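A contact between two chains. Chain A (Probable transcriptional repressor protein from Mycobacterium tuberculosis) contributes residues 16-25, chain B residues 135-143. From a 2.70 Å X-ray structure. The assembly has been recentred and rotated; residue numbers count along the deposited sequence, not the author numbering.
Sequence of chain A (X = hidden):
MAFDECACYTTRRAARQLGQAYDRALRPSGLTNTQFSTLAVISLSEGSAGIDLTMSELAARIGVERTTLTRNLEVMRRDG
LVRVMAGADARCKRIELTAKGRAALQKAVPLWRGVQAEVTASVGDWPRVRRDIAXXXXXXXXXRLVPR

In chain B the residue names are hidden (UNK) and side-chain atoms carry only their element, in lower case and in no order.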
# COMPACT_ATOMS: atom_id res chain seq x y z
N ARG A 16 -1.78 -3.47 2.87
CA ARG A 16 -1.59 -4.82 2.38
C ARG A 16 -2.32 -5.82 3.28
O ARG A 16 -3.13 -6.62 2.81
CB ARG A 16 -0.10 -5.15 2.28
CG ARG A 16 0.21 -6.50 1.68
CD ARG A 16 1.68 -6.60 1.32
NE ARG A 16 2.14 -7.99 1.29
CZ ARG A 16 1.84 -8.85 0.32
NH1 ARG A 16 1.08 -8.47 -0.70
NH2 ARG A 16 2.30 -10.09 0.38
N GLN A 17 -2.03 -5.76 4.58
CA GLN A 17 -2.66 -6.65 5.54
C GLN A 17 -4.18 -6.59 5.42
O GLN A 17 -4.86 -7.62 5.47
CB GLN A 17 -2.23 -6.29 6.96
CG GLN A 17 -0.77 -6.58 7.25
CD GLN A 17 -0.28 -5.85 8.48
OE1 GLN A 17 -0.37 -4.62 8.57
NE2 GLN A 17 0.26 -6.59 9.44
N LEU A 18 -4.71 -5.38 5.27
CA LEU A 18 -6.14 -5.18 5.11
C LEU A 18 -6.66 -5.83 3.84
O LEU A 18 -7.58 -6.64 3.88
CB LEU A 18 -6.48 -3.69 5.12
CG LEU A 18 -6.42 -3.00 6.49
CD1 LEU A 18 -6.44 -1.49 6.35
CD2 LEU A 18 -7.57 -3.48 7.37
N GLY A 19 -6.06 -5.46 2.71
CA GLY A 19 -6.45 -6.03 1.42
C GLY A 19 -6.52 -7.54 1.49
O GLY A 19 -7.41 -8.15 0.89
N GLN A 20 -5.59 -8.14 2.22
CA GLN A 20 -5.58 -9.58 2.43
C GLN A 20 -6.78 -10.03 3.25
O GLN A 20 -7.49 -10.96 2.86
CB GLN A 20 -4.28 -10.01 3.10
CG GLN A 20 -3.20 -10.47 2.14
CD GLN A 20 -1.82 -10.50 2.76
OE1 GLN A 20 -1.63 -10.04 3.89
NE2 GLN A 20 -0.85 -11.03 2.03
N ALA A 21 -6.99 -9.38 4.39
CA ALA A 21 -8.12 -9.72 5.25
C ALA A 21 -9.43 -9.63 4.49
O ALA A 21 -10.29 -10.51 4.60
CB ALA A 21 -8.14 -8.80 6.47
N TYR A 22 -9.58 -8.56 3.71
CA TYR A 22 -10.80 -8.36 2.93
C TYR A 22 -10.95 -9.41 1.84
O TYR A 22 -12.04 -9.91 1.59
CB TYR A 22 -10.84 -6.94 2.34
CG TYR A 22 -11.27 -5.90 3.35
CD1 TYR A 22 -10.53 -5.67 4.50
CD2 TYR A 22 -12.41 -5.14 3.14
CE1 TYR A 22 -10.92 -4.72 5.42
CE2 TYR A 22 -12.81 -4.18 4.06
CZ TYR A 22 -12.06 -3.97 5.20
OH TYR A 22 -12.45 -3.02 6.11
N ASP A 23 -9.84 -9.75 1.19
CA ASP A 23 -9.84 -10.85 0.23
C ASP A 23 -10.40 -12.10 0.89
O ASP A 23 -11.26 -12.78 0.33
CB ASP A 23 -8.42 -11.14 -0.27
CG ASP A 23 -7.96 -10.15 -1.32
OD1 ASP A 23 -8.82 -9.48 -1.92
OD2 ASP A 23 -6.73 -10.06 -1.55
N ARG A 24 -9.92 -12.38 2.10
CA ARG A 24 -10.35 -13.57 2.83
C ARG A 24 -11.84 -13.55 3.13
O ARG A 24 -12.52 -14.57 3.00
CB ARG A 24 -9.55 -13.73 4.13
CG ARG A 24 -9.91 -14.99 4.89
CD ARG A 24 -9.25 -15.06 6.25
NE ARG A 24 -9.73 -16.21 7.01
CZ ARG A 24 -9.26 -17.45 6.85
NH1 ARG A 24 -8.30 -17.69 5.97
NH2 ARG A 24 -9.75 -18.44 7.58
N ALA A 25 -12.36 -12.39 3.53
CA ALA A 25 -13.78 -12.28 3.86
C ALA A 25 -14.66 -12.31 2.62
O ALA A 25 -15.80 -12.76 2.67
CB ALA A 25 -14.03 -11.01 4.66
N UNK B 135 -1.54 -0.92 14.24
CA UNK B 135 -2.41 -1.80 15.02
C UNK B 135 -3.59 -2.26 14.18
O UNK B 135 -4.08 -3.38 14.35
c UNK B 135 -1.81 -0.91 17.31
o UNK B 135 -0.83 -1.65 17.33
n UNK B 135 -1.98 0.09 18.18
c UNK B 135 -2.91 -1.10 16.29
N UNK B 136 -4.04 -1.40 13.28
CA UNK B 136 -5.13 -1.74 12.38
C UNK B 136 -4.68 -2.82 11.40
O UNK B 136 -5.42 -3.75 11.10
c UNK B 136 -5.59 -0.50 11.61
c UNK B 136 -7.18 0.66 10.07
c UNK B 136 -8.06 -0.89 11.83
c UNK B 136 -6.92 -0.61 10.86
N UNK B 137 -3.45 -2.68 10.90
CA UNK B 137 -2.88 -3.65 9.99
C UNK B 137 -2.68 -5.00 10.64
O UNK B 137 -3.07 -6.03 10.08
N UNK B 138 -2.06 -5.01 11.82
CA UNK B 138 -1.84 -6.25 12.55
C UNK B 138 -3.18 -6.88 12.92
O UNK B 138 -3.32 -8.11 12.93
c UNK B 138 -1.71 -5.17 14.86
c UNK B 138 -1.00 -6.00 13.81
o UNK B 138 0.27 -5.41 16.19
c UNK B 138 -0.84 -4.90 16.08
n UNK B 138 -1.36 -4.09 17.00
N UNK B 139 -4.17 -6.04 13.20
CA UNK B 139 -5.52 -6.51 13.47
C UNK B 139 -6.05 -7.25 12.25
O UNK B 139 -6.57 -8.36 12.36
c UNK B 139 -6.43 -5.35 13.82
N UNK B 140 -5.91 -6.63 11.08
CA UNK B 140 -6.30 -7.26 9.82
C UNK B 140 -5.56 -8.57 9.63
O UNK B 140 -6.16 -9.60 9.32
c UNK B 140 -6.01 -6.32 8.66
N UNK B 141 -4.25 -8.53 9.83
CA UNK B 141 -3.39 -9.70 9.72
C UNK B 141 -3.97 -10.87 10.52
O UNK B 141 -4.25 -11.93 9.97
c UNK B 141 -0.92 -10.39 9.85
o UNK B 141 -1.27 -10.08 7.51
c UNK B 141 -0.43 -10.23 8.42
o UNK B 141 0.80 -10.26 8.21
c UNK B 141 -1.99 -9.38 10.22
N UNK B 142 -4.16 -10.64 11.81
CA UNK B 142 -4.64 -11.68 12.72
C UNK B 142 -6.07 -12.14 12.40
O UNK B 142 -6.56 -13.10 12.99
c UNK B 142 -4.55 -11.21 14.16
N UNK B 143 -6.72 -11.44 11.48
CA UNK B 143 -8.09 -11.78 11.11
C UNK B 143 -8.13 -12.99 10.19
O UNK B 143 -9.09 -13.77 10.20
c UNK B 143 -8.77 -10.58 10.43
s UNK B 143 -10.57 -10.69 10.29

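Position 135 is the first of the stretch, in a helix that begins earlier in the chain. Its side chain has two carbons, and the second carries one oxygen and one nitrogen. That is a short amide. Its CA-to-CB bond points away from chain A and no atom comes near. The residue is Asn B135.

Position 136 has four side-chain carbons, forked at the second, with no heteroatom. The fork is one carbon beyond CB. The branched end lies near Leu A18, with one terminal carbon 4.4 Å from Leu A18 CD1. The residue is Leu B136, with chi1 t and chi2 p; that terminal carbon is CD2.

Position 137 has backbone atoms and nothing more. Its CA sits 3.0 Å from Gln A17 OE1 as modelled, although that amide is probably turned over. A CB built here would fall 2.1 Å from Gln A17 OE1 as modelled, which is a clash whichever amide atom sits there. The side chain of Gln A17 occupies the space that a CB would need. The residue is Gly B137.

Position 138 has three side-chain carbons in a row, the third carrying one oxygen and one nitrogen. This is an amide one carbon longer than that of Asn B135. Its CA-to-CB bond points away from chain A. Its backbone N faces the amide end of Gln A17. The residue is Gln B138.

Position 139 has a single side-chain carbon. Its CA-to-CB bond points sideways, and it makes no contact with the chain A stretch. The residue is Ala B139.

Position 140 also has one side-chain carbon, but this one points toward chain A. Its CB is 3.5 Å from Leu A18 CD2, 3.6 Å from Gln A17 O and 3.9 Å from Ala A21 CB. The methyl is packed against the partner helix. The residue is Ala B140.

Position 141 has three side-chain carbons, the third carrying two oxygens. This is a carboxylate on a two-carbon spacer. One oxygen approaches Gln A17 CG at 3.5 Å. The residue is Glu B141, and that oxygen is OE2. Glu B141 OE2 also lies 3.6 Å from Gln A20 OE1.

Position 142 has one side-chain carbon and is out of reach of chain A. The residue is Ala B142.

Position 143 has one carbon followed by one sulfur. The sulfur ends the side chain. CB is 4.4 Å from Ala A21 CB, and the backbone O is 4.1 Å from Arg A24 NE. The residue is Cys B143.

The two helices run in broadly the same direction, with their axes 31° apart and 7.7 Å at closest approach. Small residues permit this spacing. Ala A21 and Ala B140 meet methyl to methyl, and Leu A18 extends the apolar patch to Leu B136. Gln A17 lies over Gly B137, where no side chain stands in its way. No clear hydrogen bond crosses between the stretches, so close packing is the main feature of the 428 Å² buried here.

Chain B (135-143) NLGQAAEAC
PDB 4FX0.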